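Local coordinates for ATP/GTP-binding site-containing protein A (Brucella abortus, PDB 6NTR) that functions in the periplasm to maintain cell envelope integrity and has a beta barrel-like fold, at residues R9-L14 against R31-F36; D65-T70 against K84-K89; D119-Q124 against Q145-D150; A155-A160 against Y194-E199. All blocks are in the same frame, centred on the assembly; numbering follows the deposited sequence.

Interaction 1. Residues R9-L14 against R31-F36; sequences RAIYDL and RMVYEF. With EDO (1,2-ethanediol), chain G.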
# COMPACT_ATOMS: atom_id res chain seq x y z
N ARG A 9 -10.86 0.58 10.14
CA ARG A 9 -10.67 -0.74 9.58
C ARG A 9 -11.46 -0.69 8.29
O ARG A 9 -12.57 -0.20 8.26
CB ARG A 9 -11.18 -1.86 10.48
CG ARG A 9 -10.94 -3.25 9.90
CD ARG A 9 -11.44 -4.32 10.85
NE ARG A 9 -11.64 -5.60 10.20
CZ ARG A 9 -12.75 -6.31 10.30
NH1 ARG A 9 -13.76 -5.84 11.01
NH2 ARG A 9 -12.86 -7.48 9.69
N ALA A 10 -10.86 -1.17 7.22
CA ALA A 10 -11.49 -1.10 5.92
C ALA A 10 -11.30 -2.43 5.21
O ALA A 10 -10.19 -2.95 5.13
CB ALA A 10 -10.88 0.03 5.11
N ILE A 11 -12.40 -2.98 4.72
CA ILE A 11 -12.39 -4.27 4.05
C ILE A 11 -12.70 -4.01 2.59
O ILE A 11 -13.74 -3.42 2.27
CB ILE A 11 -13.42 -5.23 4.63
CG1 ILE A 11 -13.19 -5.43 6.11
CG2 ILE A 11 -13.32 -6.53 3.92
CD1 ILE A 11 -14.30 -6.20 6.74
N TYR A 12 -11.82 -4.48 1.72
CA TYR A 12 -11.98 -4.31 0.29
C TYR A 12 -12.22 -5.67 -0.33
O TYR A 12 -11.65 -6.67 0.11
CB TYR A 12 -10.73 -3.67 -0.33
CG TYR A 12 -10.37 -2.31 0.22
CD1 TYR A 12 -9.51 -2.20 1.29
CD2 TYR A 12 -10.86 -1.15 -0.36
CE1 TYR A 12 -9.16 -0.97 1.79
CE2 TYR A 12 -10.51 0.08 0.14
CZ TYR A 12 -9.66 0.17 1.21
OH TYR A 12 -9.28 1.38 1.74
N ASP A 13 -13.08 -5.71 -1.34
CA ASP A 13 -13.30 -6.90 -2.13
C ASP A 13 -12.52 -6.81 -3.43
O ASP A 13 -12.63 -5.82 -4.16
CB ASP A 13 -14.78 -7.10 -2.40
CG ASP A 13 -15.03 -8.24 -3.32
OD1 ASP A 13 -14.91 -9.39 -2.86
OD2 ASP A 13 -15.33 -7.99 -4.51
N LEU A 14 -11.69 -7.82 -3.66
CA LEU A 14 -10.82 -7.88 -4.82
C LEU A 14 -11.40 -8.64 -5.99
O LEU A 14 -12.01 -9.68 -5.83
CB LEU A 14 -9.48 -8.51 -4.43
CG LEU A 14 -8.75 -7.98 -3.20
CD1 LEU A 14 -7.37 -8.61 -3.11
CD2 LEU A 14 -8.64 -6.47 -3.24
N ARG A 31 -9.68 -10.57 -1.10
CA ARG A 31 -10.16 -9.60 -0.15
C ARG A 31 -8.98 -8.94 0.50
O ARG A 31 -7.94 -9.54 0.61
CB ARG A 31 -11.00 -10.32 0.92
CG ARG A 31 -11.84 -9.44 1.82
CD ARG A 31 -12.63 -10.24 2.86
NE ARG A 31 -14.06 -10.19 2.61
CZ ARG A 31 -14.97 -9.76 3.47
NH1 ARG A 31 -14.60 -9.33 4.66
NH2 ARG A 31 -16.24 -9.75 3.14
N MSE A 32 -9.13 -7.72 0.97
CA MSE A 32 -8.07 -7.09 1.70
C MSE A 32 -8.68 -6.45 2.89
O MSE A 32 -9.75 -5.86 2.79
CB MSE A 32 -7.24 -6.03 1.00
CG MSE A 32 -5.93 -5.91 1.76
SE MSE A 32 -5.30 -4.07 1.89
CE MSE A 32 -5.41 -3.71 -0.04
N VAL A 33 -8.03 -6.60 4.02
CA VAL A 33 -8.46 -6.00 5.26
C VAL A 33 -7.33 -5.08 5.69
O VAL A 33 -6.19 -5.52 5.84
CB VAL A 33 -8.75 -7.05 6.33
CG1 VAL A 33 -9.42 -6.40 7.50
CG2 VAL A 33 -9.63 -8.15 5.75
N TYR A 34 -7.64 -3.80 5.85
CA TYR A 34 -6.66 -2.81 6.26
C TYR A 34 -7.14 -2.22 7.57
O TYR A 34 -8.31 -1.84 7.70
CB TYR A 34 -6.48 -1.72 5.20
CG TYR A 34 -5.56 -0.54 5.55
CD1 TYR A 34 -4.19 -0.62 5.39
CD2 TYR A 34 -6.08 0.66 6.01
CE1 TYR A 34 -3.38 0.44 5.68
CE2 TYR A 34 -5.27 1.73 6.30
CZ TYR A 34 -3.93 1.61 6.13
OH TYR A 34 -3.11 2.67 6.41
N GLU A 35 -6.26 -2.18 8.55
CA GLU A 35 -6.54 -1.48 9.79
C GLU A 35 -5.39 -0.54 10.05
O GLU A 35 -4.23 -0.91 9.89
CB GLU A 35 -6.75 -2.43 10.98
CG GLU A 35 -6.62 -1.67 12.30
CD GLU A 35 -7.53 -2.16 13.42
OE1 GLU A 35 -7.17 -1.95 14.59
OE2 GLU A 35 -8.59 -2.73 13.11
N PHE A 36 -5.73 0.69 10.44
CA PHE A 36 -4.74 1.71 10.73
C PHE A 36 -5.15 2.43 12.00
O PHE A 36 -6.29 2.89 12.11
CB PHE A 36 -4.61 2.69 9.56
CG PHE A 36 -3.58 3.73 9.76
CD1 PHE A 36 -2.25 3.46 9.48
CD2 PHE A 36 -3.94 4.99 10.19
CE1 PHE A 36 -1.30 4.42 9.65
CE2 PHE A 36 -2.99 5.95 10.36
CZ PHE A 36 -1.66 5.67 10.09
C1 EDO G . -7.11 3.51 3.61
O1 EDO G . -8.34 2.83 3.33
C2 EDO G . -5.99 2.83 2.85
O2 EDO G . -4.81 3.61 3.07
O HOH W 1 -15.26 -9.51 -0.16
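Four backbone hydrogen bonds tie 9-14 to 31-36 as antiparallel strands of a beta hairpin. Ala10 and Tyr34 form one hydrogen-bonded pair, with Ala10 N 2.7 Å from Tyr34 O; Tyr12 and Met32 form the next, and the bond from Tyr12 N to Met32 O is nearly straight at 174°. The carbonyls of this register also receive CA-H...O contacts, such as Ile11 CA to Met32 O at 3.3 Å.

Apolar packing differs on the two faces. On one, beta-branched Ile11 and Val33, both suited to extended backbone, lie side by side, with Ile11 CG1 4.1 Å from Val33 CG1. The Arg31 chain bends at chi3 (-112°), so that Ile11 CG2 sits over one face of its guanidinium. On the other face, Tyr12 packs its CB against that of Met32, a selenomethionine, while Leu14 CD2 approaches the same CB.

Side-chain polar contacts lie at the tips. A water bridges Asp13 OD1 and Arg31 NE, joining opposite charges that do not touch. O1 of an ethanediol, probably from the crystallisation liquor, donates to Tyr12 OH at 2.3 Å, shorter than a normal hydrogen bond; the diol's C2 lies over the Tyr34 ring. Tyr12 OH is also hydrogen-bonded to Thr219 O. Glu35 OE2 is held by Tyr241 OH.

Strand 229-240 pairs with 8-19 along its other edge, as strand 43-56 does with 25-39, and Met222 of strand 222-225 meets Tyr12 and Met32.

Interaction 2. Residues D65-T70 against K84-K89; sequences DQQTTT and KTFVDK. With EDO (1,2-ethanediol), chain F.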
# COMPACT_ATOMS: atom_id res chain seq x y z
N ASP A 65 -2.00 -15.64 0.81
CA ASP A 65 -2.43 -14.83 1.95
C ASP A 65 -1.20 -14.12 2.48
O ASP A 65 -0.33 -14.74 3.06
CB ASP A 65 -3.04 -15.74 3.03
CG ASP A 65 -3.64 -14.99 4.17
OD1 ASP A 65 -3.06 -14.00 4.57
OD2 ASP A 65 -4.70 -15.37 4.68
N GLN A 66 -1.16 -12.82 2.27
CA GLN A 66 -0.05 -12.02 2.72
C GLN A 66 -0.53 -11.32 3.98
O GLN A 66 -1.57 -10.71 3.97
CB GLN A 66 0.34 -11.02 1.64
CG GLN A 66 1.81 -11.00 1.27
CD GLN A 66 2.08 -10.85 -0.23
OE1 GLN A 66 1.17 -10.68 -1.01
NE2 GLN A 66 3.33 -10.92 -0.61
N GLN A 67 0.21 -11.45 5.07
CA GLN A 67 -0.15 -10.84 6.33
C GLN A 67 1.00 -10.01 6.78
O GLN A 67 2.12 -10.47 6.78
CB GLN A 67 -0.47 -11.89 7.39
CG GLN A 67 -1.93 -12.26 7.45
CD GLN A 67 -2.20 -13.53 8.23
OE1 GLN A 67 -1.73 -14.58 7.86
NE2 GLN A 67 -2.93 -13.43 9.31
N THR A 68 0.74 -8.77 7.14
CA THR A 68 1.80 -7.89 7.54
C THR A 68 1.40 -6.99 8.66
O THR A 68 0.25 -6.69 8.84
CB THR A 68 2.23 -6.98 6.36
OG1 THR A 68 1.23 -6.00 6.14
CG2 THR A 68 2.40 -7.76 5.12
N THR A 69 2.38 -6.56 9.43
CA THR A 69 2.14 -5.65 10.51
C THR A 69 3.28 -4.69 10.53
O THR A 69 4.40 -5.08 10.37
CB THR A 69 2.09 -6.39 11.88
OG1 THR A 69 1.20 -7.49 11.78
CG2 THR A 69 1.56 -5.50 12.92
N THR A 70 2.99 -3.41 10.72
CA THR A 70 4.06 -2.43 10.84
C THR A 70 3.79 -1.48 12.00
O THR A 70 2.66 -1.34 12.47
CB THR A 70 4.26 -1.59 9.56
OG1 THR A 70 3.24 -0.58 9.47
CG2 THR A 70 4.25 -2.47 8.32
N LYS A 84 4.51 -11.79 6.43
CA LYS A 84 4.25 -13.21 6.27
C LYS A 84 3.41 -13.45 5.03
O LYS A 84 2.48 -12.69 4.74
CB LYS A 84 3.57 -13.81 7.51
CG LYS A 84 4.56 -14.43 8.50
CD LYS A 84 3.99 -14.60 9.90
CE LYS A 84 5.11 -15.01 10.86
NZ LYS A 84 4.72 -15.14 12.29
N THR A 85 3.75 -14.52 4.30
CA THR A 85 3.11 -14.90 3.05
C THR A 85 2.80 -16.39 3.09
O THR A 85 3.72 -17.21 3.18
CB THR A 85 4.02 -14.57 1.86
OG1 THR A 85 4.51 -13.22 1.98
CG2 THR A 85 3.27 -14.71 0.55
N PHE A 86 1.52 -16.75 3.02
CA PHE A 86 1.09 -18.14 3.02
C PHE A 86 0.59 -18.53 1.63
O PHE A 86 -0.28 -17.86 1.08
CB PHE A 86 -0.03 -18.38 4.03
CG PHE A 86 0.35 -18.06 5.44
CD1 PHE A 86 1.13 -18.93 6.16
CD2 PHE A 86 -0.11 -16.90 6.05
CE1 PHE A 86 1.47 -18.63 7.44
CE2 PHE A 86 0.23 -16.60 7.33
CZ PHE A 86 1.02 -17.46 8.02
N VAL A 87 1.11 -19.63 1.09
CA VAL A 87 0.66 -20.16 -0.20
C VAL A 87 -0.08 -21.47 0.05
O VAL A 87 0.53 -22.48 0.40
CB VAL A 87 1.83 -20.39 -1.16
CG1 VAL A 87 1.30 -20.86 -2.49
CG2 VAL A 87 2.60 -19.13 -1.36
N ASP A 88 -1.39 -21.46 -0.20
CA ASP A 88 -2.23 -22.62 0.06
C ASP A 88 -1.98 -23.14 1.47
O ASP A 88 -1.77 -24.33 1.70
CB ASP A 88 -2.02 -23.71 -1.00
CG ASP A 88 -2.41 -23.26 -2.40
OD1 ASP A 88 -3.53 -22.73 -2.57
OD2 ASP A 88 -1.60 -23.41 -3.34
N LYS A 89 -1.99 -22.20 2.40
CA LYS A 89 -1.87 -22.47 3.83
C LYS A 89 -0.51 -22.80 4.39
O LYS A 89 -0.40 -23.15 5.54
CB LYS A 89 -2.92 -23.49 4.25
CG LYS A 89 -4.27 -23.17 3.63
CD LYS A 89 -5.40 -24.00 4.20
CE LYS A 89 -6.55 -23.12 4.60
NZ LYS A 89 -7.86 -23.81 4.47
C1 EDO F . -2.31 -9.13 9.60
O1 EDO F . -1.77 -8.39 10.70
C2 EDO F . -3.83 -9.18 9.73
O2 EDO F . -4.26 -10.53 9.98
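Lys84 lies within one arm of a beta hairpin, strand 78-87, whose other arm is strand 62-72. Its backbone is gripped twice by Gln67: Lys84 N donates to Gln67 O nearly along the C=O axis, and Lys84 O receives Gln67 N at 2.6 Å. The lysine's aliphatic chain extends beyond CG, placing the charge away from 65-70; its NZ makes a long, weak ion pair with Glu94.

Thr85 follows as a non-hydrogen-bonded pair with Gln66. Their side chains run side by side, and Gln66 CG lies 3.6 Å from Thr85 OG1, a mixed polar and apolar contact suited to a partly exposed sheet face.

Phe86 returns to the face of Gln67 and Asp65. Phe86 N bonds Asp65 O at 173°, though the donor stands above the carbonyl plane, and Asp65 N answers to Phe86 O. On the side-chain level, Phe86 CB approaches Asp65 CB to 4.1 Å. Asp65 turns its carboxylate to Arg49 in a salt bridge.

Beyond Val87 the chain leaves the strand at Asp88, whose OD1 is hydrogen-bonded to Val63 N on the first arm. On that arm, Gln67 NE2 reaches an ethanediol, donating to its O2 at 3.3 Å.

Interaction 3. Residues D119-Q124 against Q145-D150; sequences DLKGTQ and QTTLFD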
# COMPACT_ATOMS: atom_id res chain seq x y z
N ASP A 119 22.78 -0.42 4.87
CA ASP A 119 22.75 1.02 4.69
C ASP A 119 22.12 1.33 3.34
O ASP A 119 22.64 0.91 2.29
CB ASP A 119 24.15 1.61 4.78
CG ASP A 119 24.44 2.18 6.14
OD1 ASP A 119 23.45 2.44 6.86
OD2 ASP A 119 25.62 2.38 6.48
N LEU A 120 21.00 2.05 3.34
CA LEU A 120 20.34 2.45 2.12
C LEU A 120 20.24 3.97 2.05
O LEU A 120 20.59 4.69 3.00
CB LEU A 120 18.95 1.84 2.00
CG LEU A 120 18.80 0.34 1.78
CD1 LEU A 120 17.35 0.03 1.50
CD2 LEU A 120 19.68 -0.06 0.63
N LYS A 121 19.75 4.46 0.92
CA LYS A 121 19.58 5.88 0.67
C LYS A 121 18.56 6.43 1.63
O LYS A 121 17.55 5.81 1.88
CB LYS A 121 19.11 6.08 -0.78
CG LYS A 121 18.49 7.43 -1.10
CD LYS A 121 17.70 7.41 -2.39
CE LYS A 121 18.43 6.66 -3.49
NZ LYS A 121 17.51 6.03 -4.48
N GLY A 122 18.80 7.62 2.17
CA GLY A 122 17.88 8.21 3.11
C GLY A 122 16.54 8.43 2.46
O GLY A 122 16.48 8.85 1.32
N THR A 123 15.47 8.14 3.18
CA THR A 123 14.12 8.27 2.63
C THR A 123 13.06 8.56 3.66
O THR A 123 13.34 9.16 4.68
CB THR A 123 13.74 7.04 1.78
OG1 THR A 123 12.51 7.28 1.11
CG2 THR A 123 13.59 5.84 2.64
N GLN A 124 11.84 8.17 3.36
CA GLN A 124 10.70 8.35 4.25
C GLN A 124 9.93 7.03 4.35
O GLN A 124 10.21 6.09 3.63
CB GLN A 124 9.82 9.52 3.85
CG GLN A 124 9.18 9.42 2.49
CD GLN A 124 8.07 10.42 2.30
OE1 GLN A 124 7.68 11.10 3.23
NE2 GLN A 124 7.56 10.49 1.10
N GLN A 145 7.81 13.78 -7.61
CA GLN A 145 8.64 12.60 -7.52
C GLN A 145 9.25 12.54 -6.13
O GLN A 145 9.60 13.56 -5.56
CB GLN A 145 9.73 12.63 -8.57
CG GLN A 145 9.24 12.49 -10.00
CD GLN A 145 10.34 12.12 -10.96
OE1 GLN A 145 11.48 12.50 -10.79
NE2 GLN A 145 9.99 11.37 -11.98
N THR A 146 9.36 11.34 -5.60
CA THR A 146 9.89 11.11 -4.28
C THR A 146 10.31 9.66 -4.17
O THR A 146 10.25 8.92 -5.13
CB THR A 146 8.91 11.51 -3.17
OG1 THR A 146 9.58 11.44 -1.92
CG2 THR A 146 7.73 10.60 -3.16
N THR A 147 10.76 9.28 -2.99
CA THR A 147 11.19 7.91 -2.72
C THR A 147 10.44 7.40 -1.53
O THR A 147 9.79 8.15 -0.83
CB THR A 147 12.66 7.84 -2.35
OG1 THR A 147 12.88 8.67 -1.22
CG2 THR A 147 13.50 8.31 -3.49
N LEU A 148 10.50 6.09 -1.32
CA LEU A 148 9.85 5.48 -0.17
C LEU A 148 10.47 4.15 0.19
O LEU A 148 11.02 3.48 -0.65
CB LEU A 148 8.38 5.26 -0.50
CG LEU A 148 7.55 4.46 0.49
CD1 LEU A 148 7.20 5.33 1.66
CD2 LEU A 148 6.28 3.99 -0.18
N PHE A 149 10.35 3.77 1.46
CA PHE A 149 10.79 2.46 1.92
C PHE A 149 9.53 1.93 2.55
O PHE A 149 9.03 2.51 3.49
CB PHE A 149 11.88 2.55 2.98
CG PHE A 149 12.31 1.21 3.49
CD1 PHE A 149 13.02 0.35 2.68
CD2 PHE A 149 11.96 0.79 4.75
CE1 PHE A 149 13.40 -0.89 3.13
CE2 PHE A 149 12.34 -0.46 5.20
CZ PHE A 149 13.05 -1.30 4.39
N ASP A 150 9.00 0.84 2.03
CA ASP A 150 7.76 0.30 2.57
C ASP A 150 7.86 -1.11 3.16
O ASP A 150 6.91 -1.63 3.71
CB ASP A 150 6.66 0.39 1.52
CG ASP A 150 6.98 -0.37 0.27
OD1 ASP A 150 8.07 -0.94 0.19
OD2 ASP A 150 6.14 -0.39 -0.63
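Thr123 carries this junction between a loop and a strand, its side chain directed at 145-150. From CB, which lies 3.5 Å from Thr147 OG1, the two branches part. OG1 stands anti to the backbone N (chi1 -172°) and meets Thr147 OG1 in a 2.7 Å hydrogen bond in which either hydroxyl could donate; it also takes a weak bond from Gln124 N. The other branch, CG2, occupies the crowded position between backbone N and carbonyl carbon and packs on Phe149 CB at 3.7 Å. Threonine suits the place because it offers both a hydroxyl and a methyl.

The next residue adds a backbone link, Phe149 N donating to Gln124 O at 3.2 Å nearly along the C=O axis. Gln124 then extends beyond CG, which passes Thr147 O at 3.6 Å, and its NE2 is satisfied by Glu132. Farther back, Leu120 CD1 comes within 4.4 Å of Phe149 CE1, a loose apolar touch.

The touching parts run 112° apart, so this is a crossing rather than strand pairing. Strand 105-112 flanks 119-124 through Thr106, helix 126-138 lies against Gln124, Thr146 and Leu148 through His129, and strand 159-165 pairs with 143-148.

Interaction 4. Residues A155-A160 against Y194-E199; sequences ADRVVA and YFDDKE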
# COMPACT_ATOMS: atom_id res chain seq x y z
N ALA A 155 12.22 -6.02 1.28
CA ALA A 155 12.58 -4.97 2.22
C ALA A 155 14.04 -4.62 2.15
O ALA A 155 14.66 -4.31 3.15
CB ALA A 155 12.21 -5.38 3.63
N ASP A 156 14.59 -4.66 0.95
CA ASP A 156 15.99 -4.36 0.72
C ASP A 156 16.23 -3.18 -0.21
O ASP A 156 17.25 -3.13 -0.88
CB ASP A 156 16.66 -5.59 0.12
CG ASP A 156 15.80 -6.26 -0.92
OD1 ASP A 156 14.66 -5.80 -1.14
OD2 ASP A 156 16.26 -7.25 -1.52
N ARG A 157 15.30 -2.23 -0.28
CA ARG A 157 15.54 -1.09 -1.16
C ARG A 157 14.63 0.11 -1.00
O ARG A 157 13.64 0.07 -0.31
CB ARG A 157 15.54 -1.53 -2.61
CG ARG A 157 14.20 -1.47 -3.26
CD ARG A 157 13.46 -2.77 -3.07
NE ARG A 157 12.40 -2.93 -4.04
CZ ARG A 157 12.59 -3.37 -5.26
NH1 ARG A 157 11.57 -3.50 -6.09
NH2 ARG A 157 13.80 -3.70 -5.66
N VAL A 158 15.04 1.21 -1.63
CA VAL A 158 14.24 2.42 -1.69
C VAL A 158 13.58 2.49 -3.06
O VAL A 158 14.20 2.16 -4.08
CB VAL A 158 15.11 3.67 -1.43
CG1 VAL A 158 16.32 3.65 -2.32
CG2 VAL A 158 14.30 4.90 -1.69
N VAL A 159 12.31 2.86 -3.08
CA VAL A 159 11.55 2.91 -4.31
C VAL A 159 11.23 4.35 -4.63
O VAL A 159 10.83 5.12 -3.75
CB VAL A 159 10.25 2.09 -4.23
CG1 VAL A 159 10.58 0.63 -4.22
CG2 VAL A 159 9.42 2.50 -3.03
N ALA A 160 11.40 4.71 -5.90
CA ALA A 160 10.99 6.01 -6.39
C ALA A 160 9.51 5.96 -6.73
O ALA A 160 9.07 5.04 -7.43
CB ALA A 160 11.81 6.38 -7.63
N TYR A 194 5.44 3.23 -9.23
CA TYR A 194 6.59 2.81 -8.44
C TYR A 194 7.70 2.41 -9.39
O TYR A 194 7.49 1.60 -10.29
CB TYR A 194 6.21 1.64 -7.53
CG TYR A 194 5.33 1.97 -6.31
CD1 TYR A 194 4.00 2.33 -6.47
CD2 TYR A 194 5.81 1.83 -5.02
CE1 TYR A 194 3.20 2.60 -5.38
CE2 TYR A 194 5.00 2.09 -3.92
CZ TYR A 194 3.70 2.48 -4.11
OH TYR A 194 2.89 2.74 -3.03
N PHE A 195 8.85 3.02 -9.19
CA PHE A 195 9.99 2.79 -10.04
C PHE A 195 11.21 2.43 -9.25
O PHE A 195 11.44 2.94 -8.17
CB PHE A 195 10.34 4.08 -10.84
CG PHE A 195 9.27 4.52 -11.79
CD1 PHE A 195 9.14 3.94 -13.01
CD2 PHE A 195 8.40 5.52 -11.44
CE1 PHE A 195 8.16 4.34 -13.88
CE2 PHE A 195 7.42 5.92 -12.30
CZ PHE A 195 7.29 5.33 -13.52
N ASP A 196 12.00 1.56 -9.83
CA ASP A 196 13.25 1.22 -9.22
C ASP A 196 14.32 1.50 -10.23
O ASP A 196 14.18 1.24 -11.41
CB ASP A 196 13.32 -0.21 -8.73
CG ASP A 196 14.44 -0.40 -7.76
OD1 ASP A 196 14.68 0.50 -6.95
OD2 ASP A 196 15.11 -1.43 -7.81
N ASP A 197 15.40 2.05 -9.72
CA ASP A 197 16.54 2.43 -10.51
C ASP A 197 17.23 1.27 -11.21
O ASP A 197 17.70 1.42 -12.32
CB ASP A 197 17.58 3.14 -9.63
CG ASP A 197 17.15 3.26 -8.20
OD1 ASP A 197 15.99 3.61 -7.97
OD2 ASP A 197 17.96 3.01 -7.31
N LYS A 198 17.24 0.09 -10.59
CA LYS A 198 18.05 -1.02 -11.09
C LYS A 198 17.77 -1.43 -12.52
O LYS A 198 18.69 -1.57 -13.32
CB LYS A 198 17.82 -2.24 -10.20
CG LYS A 198 18.87 -3.33 -10.30
CD LYS A 198 18.38 -4.65 -9.76
CE LYS A 198 18.64 -4.77 -8.27
NZ LYS A 198 18.35 -6.13 -7.73
N GLU A 199 16.52 -1.68 -12.85
CA GLU A 199 16.19 -1.96 -14.24
C GLU A 199 14.70 -1.77 -14.49
O GLU A 199 13.88 -2.02 -13.63
CB GLU A 199 16.68 -3.33 -14.67
CG GLU A 199 17.55 -3.30 -15.92
CD GLU A 199 18.68 -4.31 -15.89
OE1 GLU A 199 18.77 -5.11 -16.83
OE2 GLU A 199 19.49 -4.30 -14.95
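Two backbone hydrogen bonds form the centre of the contact, where Ala160 and Phe195 face each other as an antiparallel hydrogen-bonded pair. Phe195 N donates to Ala160 O at 2.7 Å, and Ala160 N returns a more bent bond to Phe195 O (142° at the hydrogen).

The small Ala160 side chain sits beside that of Phe195, CB to CB 4.2 Å, while the phenyl ring leads away from 155-160. Val159 CG2 touches Tyr194 CD2 at 4.2 Å. Beyond that touch, Tyr194 is placed by an edge-to-face meeting with Tyr207, and its OH bonds a glycerol, probably from the crystallisation liquor.

Past the paired residues, Asp196 directs its carboxylate back toward 155-160, with CG anti to its backbone N (chi1 -163°). Arg157 bends at chi2 to meet it. Behind them, Ile206 packs on Arg157, and Val159 is held by backbone bonding to Leu148.

Asp196 CG lies over one face of the Arg157 guanidinium, the two planes 46° apart; OD2, 3.4 Å from Arg157 NH2, is well out of its plane. No N-H points at the oxygen, so the salt bridge rests on charge alone. Val158 O, also an acceptor, stands 3.4 Å from Asp196 OD1 with no hydrogen bond between them. Lys198 and Glu153, the latter a weak, long ion partner of Arg157, lie nearby, so the electrostatic influence on the pair is probably mixed.

Along the chain the four contacts follow in series, each closing before the next opens. Interactions 1 and 2 each lie within a beta hairpin, their centres 14 Å apart, and strand 43-56 lies between them, pairing with 25-39 and with 62-72. Interactions 3 and 4 sit together, centres 9 Å apart, and touch: Leu148 N lies 2.6 Å from Val159 O, a probable hydrogen bond between neighbouring strands 143-148 and 159-165. Both lie across the chain's centre from interaction 1, about 26 Å away between centres. Successive antiparallel pairings thus run through the beta barrel-like fold, with interaction 3 joining the end of the first strand series, at 116-121, to the strands that begin at 143-148.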